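Local coordinates for Orf c02003 protein (Sulfolobus solfataricus P2, PDB 2Q00) that is of unknown function but belongs to the archaeal PaREP1 family and folds as a small all-helical bundle, at residues V9-A14 with K106-V111; K29-A34 with T88-G93; E35-L40 with R112-F117. All coordinates share one frame; numbering follows the deposited sequence.

Contact 1 (V9-A14 with K106-V111); sequences VYYEEA and KLKEDV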
loop_
_atom_site.group_PDB
_atom_site.type_symbol
_atom_site.label_atom_id
_atom_site.label_comp_id
_atom_site.label_asym_id
_atom_site.label_seq_id
_atom_site.Cartn_x
_atom_site.Cartn_y
_atom_site.Cartn_z
ATOM N N VAL A 9 -0.747 -1.060 10.843
ATOM C CA VAL A 9 -0.627 0.151 11.648
ATOM C C VAL A 9 -0.812 1.424 10.825
ATOM O O VAL A 9 -1.506 2.354 11.252
ATOM C CB VAL A 9 0.731 0.215 12.367
ATOM C CG1 VAL A 9 0.836 1.507 13.136
ATOM C CG2 VAL A 9 0.867 -0.962 13.313
ATOM N N TYR A 10 -0.174 1.481 9.661
ATOM C CA TYR A 10 -0.330 2.645 8.793
ATOM C C TYR A 10 -1.789 2.804 8.397
ATOM O O TYR A 10 -2.304 3.909 8.375
ATOM C CB TYR A 10 0.547 2.510 7.542
ATOM C CG TYR A 10 1.963 2.956 7.775
ATOM C CD1 TYR A 10 2.236 4.252 8.232
ATOM C CD2 TYR A 10 3.034 2.108 7.504
ATOM C CE1 TYR A 10 3.542 4.689 8.396
ATOM C CE2 TYR A 10 4.348 2.536 7.673
ATOM C CZ TYR A 10 4.597 3.828 8.106
ATOM O OH TYR A 10 5.896 4.283 8.162
ATOM N N TYR A 11 -2.449 1.693 8.095
ATOM C CA TYR A 11 -3.858 1.716 7.717
ATOM C C TYR A 11 -4.711 2.331 8.836
ATOM O O TYR A 11 -5.513 3.241 8.599
ATOM C CB TYR A 11 -4.365 0.301 7.433
ATOM C CG TYR A 11 -5.723 0.277 6.765
ATOM C CD1 TYR A 11 -5.853 0.564 5.399
ATOM C CD2 TYR A 11 -6.878 0.014 7.498
ATOM C CE1 TYR A 11 -7.094 0.594 4.786
ATOM C CE2 TYR A 11 -8.129 0.041 6.897
ATOM C CZ TYR A 11 -8.233 0.332 5.538
ATOM O OH TYR A 11 -9.471 0.368 4.937
ATOM N N GLU A 12 -4.544 1.815 10.051
ATOM C CA GLU A 12 -5.292 2.326 11.190
ATOM C C GLU A 12 -5.043 3.823 11.359
ATOM O O GLU A 12 -5.986 4.575 11.609
ATOM C CB GLU A 12 -4.904 1.584 12.459
ATOM N N GLU A 13 -3.788 4.259 11.222
ATOM C CA GLU A 13 -3.484 5.686 11.349
ATOM C C GLU A 13 -4.126 6.487 10.190
ATOM O O GLU A 13 -4.543 7.645 10.373
ATOM C CB GLU A 13 -1.964 5.928 11.374
ATOM C CG GLU A 13 -1.198 5.165 12.457
ATOM C CD GLU A 13 0.299 5.518 12.468
ATOM O OE1 GLU A 13 0.904 5.609 11.364
ATOM O OE2 GLU A 13 0.876 5.701 13.576
ATOM N N ALA A 14 -4.205 5.882 9.003
ATOM C CA ALA A 14 -4.831 6.560 7.866
ATOM C C ALA A 14 -6.322 6.705 8.204
ATOM O O ALA A 14 -6.912 7.767 8.015
ATOM C CB ALA A 14 -4.646 5.753 6.583
ATOM N N LYS A 106 -12.913 5.334 -1.690
ATOM C CA LYS A 106 -12.943 4.371 -2.781
ATOM C C LYS A 106 -11.576 3.733 -3.043
ATOM O O LYS A 106 -11.474 2.519 -3.220
ATOM C CB LYS A 106 -13.439 5.081 -4.042
ATOM C CG LYS A 106 -13.917 4.158 -5.152
ATOM C CD LYS A 106 -14.429 4.970 -6.368
ATOM C CE LYS A 106 -15.629 5.851 -6.014
ATOM N NZ LYS A 106 -16.005 6.749 -7.150
ATOM N N LEU A 107 -10.534 4.561 -3.084
ATOM C CA LEU A 107 -9.178 4.076 -3.325
ATOM C C LEU A 107 -8.632 3.359 -2.086
ATOM O O LEU A 107 -8.097 2.258 -2.195
ATOM C CB LEU A 107 -8.242 5.239 -3.709
ATOM C CG LEU A 107 -8.515 6.014 -5.015
ATOM C CD1 LEU A 107 -7.762 7.336 -5.001
ATOM C CD2 LEU A 107 -8.104 5.195 -6.228
ATOM N N LYS A 108 -8.780 3.977 -0.915
ATOM C CA LYS A 108 -8.290 3.386 0.335
ATOM C C LYS A 108 -8.818 1.960 0.499
ATOM O O LYS A 108 -8.156 1.104 1.086
ATOM C CB LYS A 108 -8.714 4.244 1.544
ATOM C CG LYS A 108 -9.584 3.507 2.576
ATOM C CD LYS A 108 -10.778 4.353 2.959
ATOM C CE LYS A 108 -11.445 3.874 4.252
ATOM N NZ LYS A 108 -11.992 2.487 4.194
ATOM N N GLU A 109 -10.009 1.702 -0.034
ATOM C CA GLU A 109 -10.592 0.366 0.071
ATOM C C GLU A 109 -9.731 -0.665 -0.666
ATOM O O GLU A 109 -9.670 -1.825 -0.268
ATOM C CB GLU A 109 -12.021 0.368 -0.478
ATOM C CG GLU A 109 -12.864 -0.828 -0.042
ATOM C CD GLU A 109 -12.873 -1.051 1.480
ATOM O OE1 GLU A 109 -13.079 -0.083 2.267
ATOM O OE2 GLU A 109 -12.679 -2.217 1.884
ATOM N N ASP A 110 -9.068 -0.247 -1.738
ATOM C CA ASP A 110 -8.201 -1.161 -2.483
ATOM C C ASP A 110 -6.926 -1.430 -1.654
ATOM O O ASP A 110 -6.292 -2.499 -1.768
ATOM C CB ASP A 110 -7.822 -0.563 -3.853
ATOM C CG ASP A 110 -8.990 -0.550 -4.849
ATOM O OD1 ASP A 110 -9.856 -1.457 -4.812
ATOM O OD2 ASP A 110 -9.029 0.371 -5.696
ATOM N N VAL A 111 -6.546 -0.445 -0.842
ATOM C CA VAL A 111 -5.385 -0.593 0.031
ATOM C C VAL A 111 -5.709 -1.645 1.102
ATOM O O VAL A 111 -4.895 -2.521 1.382
ATOM C CB VAL A 111 -5.032 0.730 0.740
ATOM C CG1 VAL A 111 -3.883 0.502 1.708
ATOM C CG2 VAL A 111 -4.659 1.787 -0.287
#
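Tyr-11 reaches from helix 6-19 to helix 101-122 and meets Lys-108 with its hydroxyl and Val-111 with its ring. Lys-108 NZ gives a weak hydrogen bond to Tyr-11 OH, 3.4 Å long. The two side chains cross at about a right angle, so the lysine passes over the end of the tyrosine and does not run along it. The lysine chain curls so that both CG and NZ come near the hydroxyl. Lys-108 CG lies 3.9 Å from Tyr-11 OH.

The ionic part lies within 106-111. Lys-108 NZ also pairs with Glu-109 OE1 at 3.4 Å. Glu-15 adds a long, weak ion pair from helix 6-19.

The apolar part is at the ring edge. Tyr-11 CD1 lies 4.2 Å from Val-111 CG1. The valine methyl passes the rim of the ring, the two side chains pointing opposite ways. The carbonyl oxygen of Lys-108 sits in the plane of the same ring, 3.9 Å from Tyr-11 CE1. Tyr-11 CG is anti to the backbone N (chi1 -168°), which sends the ring across the gap between the helices. The Tyr-11 ring also meets Tyr-30 of helix 23-45, with the planes steeply inclined.

One long aromatic side chain therefore spans a separation of 8.2 Å between Tyr-11 CA and Val-111 CA. Its ring edge lies by the buried Val-111. At its hydroxyl, Lys-108 NZ is about equally far from the phenol oxygen and from Glu-109 OE1, with Glu-15 a more distant partner. The weak bond to Tyr-11 is therefore probably a secondary tie.

Contact 2 (K29-A34 with T88-G93); sequences KYYKAA and TLHVEG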
loop_
_atom_site.group_PDB
_atom_site.type_symbol
_atom_site.label_atom_id
_atom_site.label_comp_id
_atom_site.label_asym_id
_atom_site.label_seq_id
_atom_site.Cartn_x
_atom_site.Cartn_y
_atom_site.Cartn_z
ATOM N N LYS A 29 -0.764 7.972 4.602
ATOM C CA LYS A 29 -0.665 6.813 5.482
ATOM C C LYS A 29 -1.197 5.580 4.787
ATOM O O LYS A 29 -0.664 4.474 4.971
ATOM C CB LYS A 29 -1.418 7.048 6.793
ATOM C CG LYS A 29 -0.529 7.552 7.926
ATOM C CD LYS A 29 -0.206 9.023 7.819
ATOM C CE LYS A 29 1.227 9.315 8.265
ATOM N NZ LYS A 29 1.644 8.549 9.473
ATOM N N TYR A 30 -2.249 5.765 3.990
ATOM C CA TYR A 30 -2.823 4.657 3.240
ATOM C C TYR A 30 -1.781 4.171 2.250
ATOM O O TYR A 30 -1.646 2.973 2.019
ATOM C CB TYR A 30 -4.072 5.094 2.479
ATOM C CG TYR A 30 -5.327 5.190 3.321
ATOM C CD1 TYR A 30 -5.838 4.064 3.964
ATOM C CD2 TYR A 30 -6.012 6.405 3.460
ATOM C CE1 TYR A 30 -6.999 4.138 4.727
ATOM C CE2 TYR A 30 -7.182 6.493 4.218
ATOM C CZ TYR A 30 -7.674 5.348 4.853
ATOM O OH TYR A 30 -8.833 5.392 5.602
ATOM N N TYR A 31 -1.050 5.106 1.653
ATOM C CA TYR A 31 -0.026 4.723 0.694
ATOM C C TYR A 31 1.096 3.970 1.414
ATOM O O TYR A 31 1.550 2.932 0.950
ATOM C CB TYR A 31 0.539 5.950 -0.017
ATOM C CG TYR A 31 1.627 5.598 -1.008
ATOM C CD1 TYR A 31 1.345 4.811 -2.130
ATOM C CD2 TYR A 31 2.941 6.034 -0.817
ATOM C CE1 TYR A 31 2.342 4.469 -3.031
ATOM C CE2 TYR A 31 3.944 5.696 -1.714
ATOM C CZ TYR A 31 3.636 4.909 -2.818
ATOM O OH TYR A 31 4.621 4.532 -3.689
ATOM N N LYS A 32 1.545 4.503 2.546
ATOM C CA LYS A 32 2.593 3.846 3.321
ATOM C C LYS A 32 2.128 2.453 3.727
ATOM O O LYS A 32 2.921 1.521 3.756
ATOM C CB LYS A 32 2.948 4.670 4.561
ATOM C CG LYS A 32 3.798 5.887 4.251
ATOM C CD LYS A 32 4.163 6.648 5.512
ATOM C CE LYS A 32 5.108 7.820 5.223
ATOM N NZ LYS A 32 5.516 8.476 6.515
ATOM N N ALA A 33 0.839 2.317 4.031
ATOM C CA ALA A 33 0.278 1.021 4.394
ATOM C C ALA A 33 0.456 0.088 3.204
ATOM O O ALA A 33 0.783 -1.090 3.364
ATOM C CB ALA A 33 -1.226 1.144 4.747
ATOM N N ALA A 34 0.241 0.626 2.006
ATOM C CA ALA A 34 0.373 -0.161 0.778
ATOM C C ALA A 34 1.820 -0.552 0.522
ATOM O O ALA A 34 2.107 -1.689 0.139
ATOM C CB ALA A 34 -0.171 0.617 -0.410
ATOM N N THR A 88 -2.202 6.317 -6.794
ATOM C CA THR A 88 -3.108 7.455 -7.016
ATOM C C THR A 88 -3.277 8.251 -5.738
ATOM O O THR A 88 -3.276 9.488 -5.745
ATOM C CB THR A 88 -4.512 7.018 -7.440
ATOM O OG1 THR A 88 -4.439 6.221 -8.627
ATOM C CG2 THR A 88 -5.379 8.246 -7.685
ATOM N N LEU A 89 -3.456 7.530 -4.639
ATOM C CA LEU A 89 -3.601 8.173 -3.350
ATOM C C LEU A 89 -2.335 8.982 -3.091
ATOM O O LEU A 89 -2.400 10.123 -2.635
ATOM C CB LEU A 89 -3.792 7.116 -2.243
ATOM C CG LEU A 89 -5.213 6.571 -2.089
ATOM C CD1 LEU A 89 -5.262 5.390 -1.158
ATOM C CD2 LEU A 89 -6.082 7.700 -1.571
ATOM N N HIS A 90 -1.189 8.383 -3.400
ATOM C CA HIS A 90 0.096 9.026 -3.183
ATOM C C HIS A 90 0.265 10.323 -3.972
ATOM O O HIS A 90 0.492 11.390 -3.391
ATOM C CB HIS A 90 1.229 8.062 -3.550
ATOM C CG HIS A 90 2.592 8.570 -3.198
ATOM N ND1 HIS A 90 3.727 8.196 -3.887
ATOM C CD2 HIS A 90 3.005 9.409 -2.217
ATOM C CE1 HIS A 90 4.781 8.783 -3.348
ATOM N NE2 HIS A 90 4.370 9.523 -2.333
ATOM N N VAL A 91 0.163 10.230 -5.296
ATOM C CA VAL A 91 0.326 11.400 -6.159
ATOM C C VAL A 91 -0.802 12.427 -6.051
ATOM O O VAL A 91 -0.648 13.468 -5.415
ATOM C CB VAL A 91 0.462 10.979 -7.633
ATOM C CG1 VAL A 91 0.584 12.207 -8.511
ATOM C CG2 VAL A 91 1.677 10.086 -7.801
ATOM N N GLU A 92 -1.934 12.126 -6.673
ATOM C CA GLU A 92 -3.092 13.018 -6.661
ATOM C C GLU A 92 -3.609 13.378 -5.273
ATOM O O GLU A 92 -4.217 14.432 -5.086
ATOM C CB GLU A 92 -4.223 12.389 -7.471
ATOM C CG GLU A 92 -3.957 12.391 -8.959
ATOM C CD GLU A 92 -4.982 11.601 -9.730
ATOM O OE1 GLU A 92 -6.191 11.806 -9.485
ATOM O OE2 GLU A 92 -4.577 10.778 -10.581
ATOM N N GLY A 93 -3.362 12.507 -4.303
ATOM C CA GLY A 93 -3.841 12.764 -2.960
ATOM C C GLY A 93 -2.942 13.625 -2.095
ATOM O O GLY A 93 -3.231 14.797 -1.846
#
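This is a buried aromatic and aliphatic contact between helix 23-45 and helix 79-95, about 7 Å from the centre of the chain. Its main element is an offset stack of Tyr-31 on His-90. The ring centroids are 3.9 Å apart and the planes differ by 7°. The overlap is shifted: His-90 CB lies over the middle of the tyrosine face, 3.5 Å from the centroid, as a CH-pi contact. The imidazole itself covers the CE2 side, where Tyr-31 CE2 and His-90 ND1 come to 3.3 Å. Both rings have CG anti to the backbone N (chi1 179° for Tyr-31, -173° for His-90), and each leaves its helix toward the other. An alanine in place of Tyr-31 is likely to open a gap beside the imidazole and leave His-90 without its stacking partner.

Beside the stack, Leu-89 CD1 packs on Tyr-30 CB at 3.8 Å. The Tyr-30 ring turns off from the leucine, and its hydroxyl is hydrogen-bonded to Glu-15. Trp-83 meets the Tyr-31 ring and Trp-87 the His-90 ring. An aromatic stack joining two helices that are not neighbours in the chain fits the core of the all-helical bundle seen in this chain.

Contact 3 (E35-L40 with R112-F117); sequences EEAIKL and RKLVIF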
loop_
_atom_site.group_PDB
_atom_site.type_symbol
_atom_site.label_atom_id
_atom_site.label_comp_id
_atom_site.label_asym_id
_atom_site.label_seq_id
_atom_site.Cartn_x
_atom_site.Cartn_y
_atom_site.Cartn_z
ATOM N N GLU A 35 2.736 0.385 0.738
ATOM C CA GLU A 35 4.132 0.081 0.512
ATOM C C GLU A 35 4.572 -1.093 1.391
ATOM O O GLU A 35 5.217 -2.034 0.913
ATOM C CB GLU A 35 4.992 1.301 0.797
ATOM C CG GLU A 35 6.472 1.027 0.578
ATOM C CD GLU A 35 7.339 2.258 0.750
ATOM O OE1 GLU A 35 6.982 3.324 0.192
ATOM O OE2 GLU A 35 8.384 2.151 1.433
ATOM N N GLU A 36 4.189 -1.045 2.668
ATOM C CA GLU A 36 4.535 -2.095 3.620
ATOM C C GLU A 36 3.911 -3.428 3.243
ATOM O O GLU A 36 4.510 -4.486 3.453
ATOM C CB GLU A 36 4.091 -1.706 5.029
ATOM C CG GLU A 36 4.751 -0.443 5.548
ATOM C CD GLU A 36 6.253 -0.585 5.642
ATOM O OE1 GLU A 36 6.709 -1.531 6.315
ATOM O OE2 GLU A 36 6.971 0.249 5.044
ATOM N N ALA A 37 2.706 -3.382 2.693
ATOM C CA ALA A 37 2.022 -4.603 2.292
ATOM C C ALA A 37 2.823 -5.298 1.204
ATOM O O ALA A 37 2.964 -6.523 1.204
ATOM C CB ALA A 37 0.628 -4.281 1.788
ATOM N N ILE A 38 3.350 -4.506 0.275
ATOM C CA ILE A 38 4.154 -5.036 -0.822
ATOM C C ILE A 38 5.464 -5.645 -0.299
ATOM O O ILE A 38 5.834 -6.764 -0.679
ATOM C CB ILE A 38 4.508 -3.931 -1.840
ATOM C CG1 ILE A 38 3.229 -3.367 -2.484
ATOM C CG2 ILE A 38 5.454 -4.497 -2.882
ATOM C CD1 ILE A 38 2.446 -4.376 -3.341
ATOM N N LYS A 39 6.165 -4.905 0.561
ATOM C CA LYS A 39 7.410 -5.410 1.125
ATOM C C LYS A 39 7.138 -6.750 1.810
ATOM O O LYS A 39 7.833 -7.737 1.573
ATOM C CB LYS A 39 7.993 -4.422 2.136
ATOM C CG LYS A 39 8.458 -3.112 1.533
ATOM C CD LYS A 39 9.044 -2.182 2.577
ATOM C CE LYS A 39 9.406 -0.837 1.973
ATOM N NZ LYS A 39 9.882 0.099 3.027
ATOM N N LEU A 40 6.107 -6.788 2.639
ATOM C CA LEU A 40 5.758 -8.013 3.349
ATOM C C LEU A 40 5.523 -9.160 2.385
ATOM O O LEU A 40 5.970 -10.284 2.613
ATOM C CB LEU A 40 4.502 -7.793 4.200
ATOM C CG LEU A 40 4.152 -8.893 5.198
ATOM C CD1 LEU A 40 5.319 -9.086 6.162
ATOM C CD2 LEU A 40 2.873 -8.513 5.956
ATOM N N ARG A 112 -6.905 -1.553 1.684
ATOM C CA ARG A 112 -7.327 -2.496 2.713
ATOM C C ARG A 112 -7.173 -3.931 2.226
ATOM O O ARG A 112 -6.619 -4.786 2.919
ATOM C CB ARG A 112 -8.790 -2.269 3.098
ATOM C CG ARG A 112 -9.183 -2.882 4.447
ATOM C CD ARG A 112 -10.662 -3.293 4.502
ATOM N NE ARG A 112 -11.242 -3.180 5.847
ATOM C CZ ARG A 112 -10.787 -3.797 6.942
ATOM N NH1 ARG A 112 -9.724 -4.600 6.890
ATOM N NH2 ARG A 112 -11.395 -3.596 8.107
ATOM N N LYS A 113 -7.666 -4.190 1.024
ATOM C CA LYS A 113 -7.609 -5.521 0.428
ATOM C C LYS A 113 -6.159 -5.951 0.246
ATOM O O LYS A 113 -5.808 -7.118 0.385
ATOM C CB LYS A 113 -8.332 -5.500 -0.929
ATOM C CG LYS A 113 -8.749 -6.868 -1.459
ATOM C CD LYS A 113 -9.772 -6.728 -2.599
ATOM C CE LYS A 113 -10.236 -8.078 -3.147
ATOM N NZ LYS A 113 -11.145 -7.896 -4.317
ATOM N N LEU A 114 -5.318 -4.987 -0.070
ATOM C CA LEU A 114 -3.916 -5.273 -0.278
ATOM C C LEU A 114 -3.282 -5.611 1.060
ATOM O O LEU A 114 -2.537 -6.579 1.187
ATOM C CB LEU A 114 -3.245 -4.045 -0.891
ATOM C CG LEU A 114 -1.761 -4.134 -1.198
ATOM C CD1 LEU A 114 -1.455 -5.402 -1.985
ATOM C CD2 LEU A 114 -1.355 -2.886 -1.961
ATOM N N VAL A 115 -3.599 -4.808 2.063
ATOM C CA VAL A 115 -3.043 -5.006 3.386
ATOM C C VAL A 115 -3.352 -6.402 3.907
ATOM O O VAL A 115 -2.449 -7.113 4.351
ATOM C CB VAL A 115 -3.582 -3.947 4.372
ATOM C CG1 VAL A 115 -3.128 -4.254 5.782
ATOM C CG2 VAL A 115 -3.088 -2.566 3.956
ATOM N N ILE A 116 -4.619 -6.802 3.825
ATOM C CA ILE A 116 -5.020 -8.113 4.315
ATOM C C ILE A 116 -4.386 -9.245 3.521
ATOM O O ILE A 116 -4.056 -10.281 4.083
ATOM C CB ILE A 116 -6.549 -8.272 4.307
ATOM C CG1 ILE A 116 -7.070 -8.215 2.875
ATOM C CG2 ILE A 116 -7.186 -7.169 5.165
ATOM C CD1 ILE A 116 -8.548 -8.558 2.738
ATOM N N PHE A 117 -4.206 -9.061 2.220
ATOM C CA PHE A 117 -3.574 -10.104 1.435
ATOM C C PHE A 117 -2.205 -10.371 2.042
ATOM O O PHE A 117 -1.819 -11.522 2.235
ATOM C CB PHE A 117 -3.412 -9.684 -0.033
ATOM C CG PHE A 117 -4.658 -9.863 -0.866
ATOM C CD1 PHE A 117 -5.436 -11.016 -0.746
ATOM C CD2 PHE A 117 -5.027 -8.898 -1.807
ATOM C CE1 PHE A 117 -6.565 -11.206 -1.554
ATOM C CE2 PHE A 117 -6.146 -9.077 -2.616
ATOM C CZ PHE A 117 -6.920 -10.230 -2.495
#
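Ala-37 points its methyl toward helix 101-122 and lands between Leu-114 and Val-115. Ala-37 CB is 3.8 Å from Leu-114 CG and 4.1 Å from Val-115 CA, so it touches a side-chain branch point on one residue and bare backbone on the next. The small side chain lets the backbones come close: Ala-37 CA and Val-115 CA are 5.2 Å apart. The short helix axes approach to 8.6 Å and run in nearly the same direction, at 29°.

Leu-114 also points toward its partner helix. With chi1 at 180°, its CG is carried out from the helix, which brings CG to Ala-37 CB and Leu-114 CD1 to within 4.3 Å of Ile-38 CD1. The Ile-38 side chain starts out along the flank of its helix, and CD1 brings it back to the leucine. Leu-82 of helix 79-95 touches Leu-114, while Trp-83 and Leu-65 touch Ile-38.

The charges of 35-40 face elsewhere. Lys-39 NZ binds Glu-35 OE2 at 3.0 Å, using the anti lone pair of that oxygen, and pairs more loosely with Glu-36. Trp-60 adds a cation-pi contact to the lysine. The small alanine, the near-parallel axes and the wholly aliphatic interface fit the core of a helical bundle, here between two helices far apart in the chain.

All three contacts are buried helix pairs, and contact 3 lies nearest the centre of the chain. Helix 23-45 is shared by contacts 2 and 3, and helix 101-122 by contacts 1 and 3. The chemistry changes with place. Contact 3 is wholly aliphatic, contact 2 is mainly aromatic and includes a partly exposed histidine, and contact 1 mixes a ring edge with a weak polar link at a partly exposed lysine. The contacts also touch one another. Tyr-30 of contact 2 packs on Ala-14, Lys-108 and Val-111 of contact 1. Ala-34 of contact 2 meets Leu-114 of contact 3. Together they join four helices of the bundle.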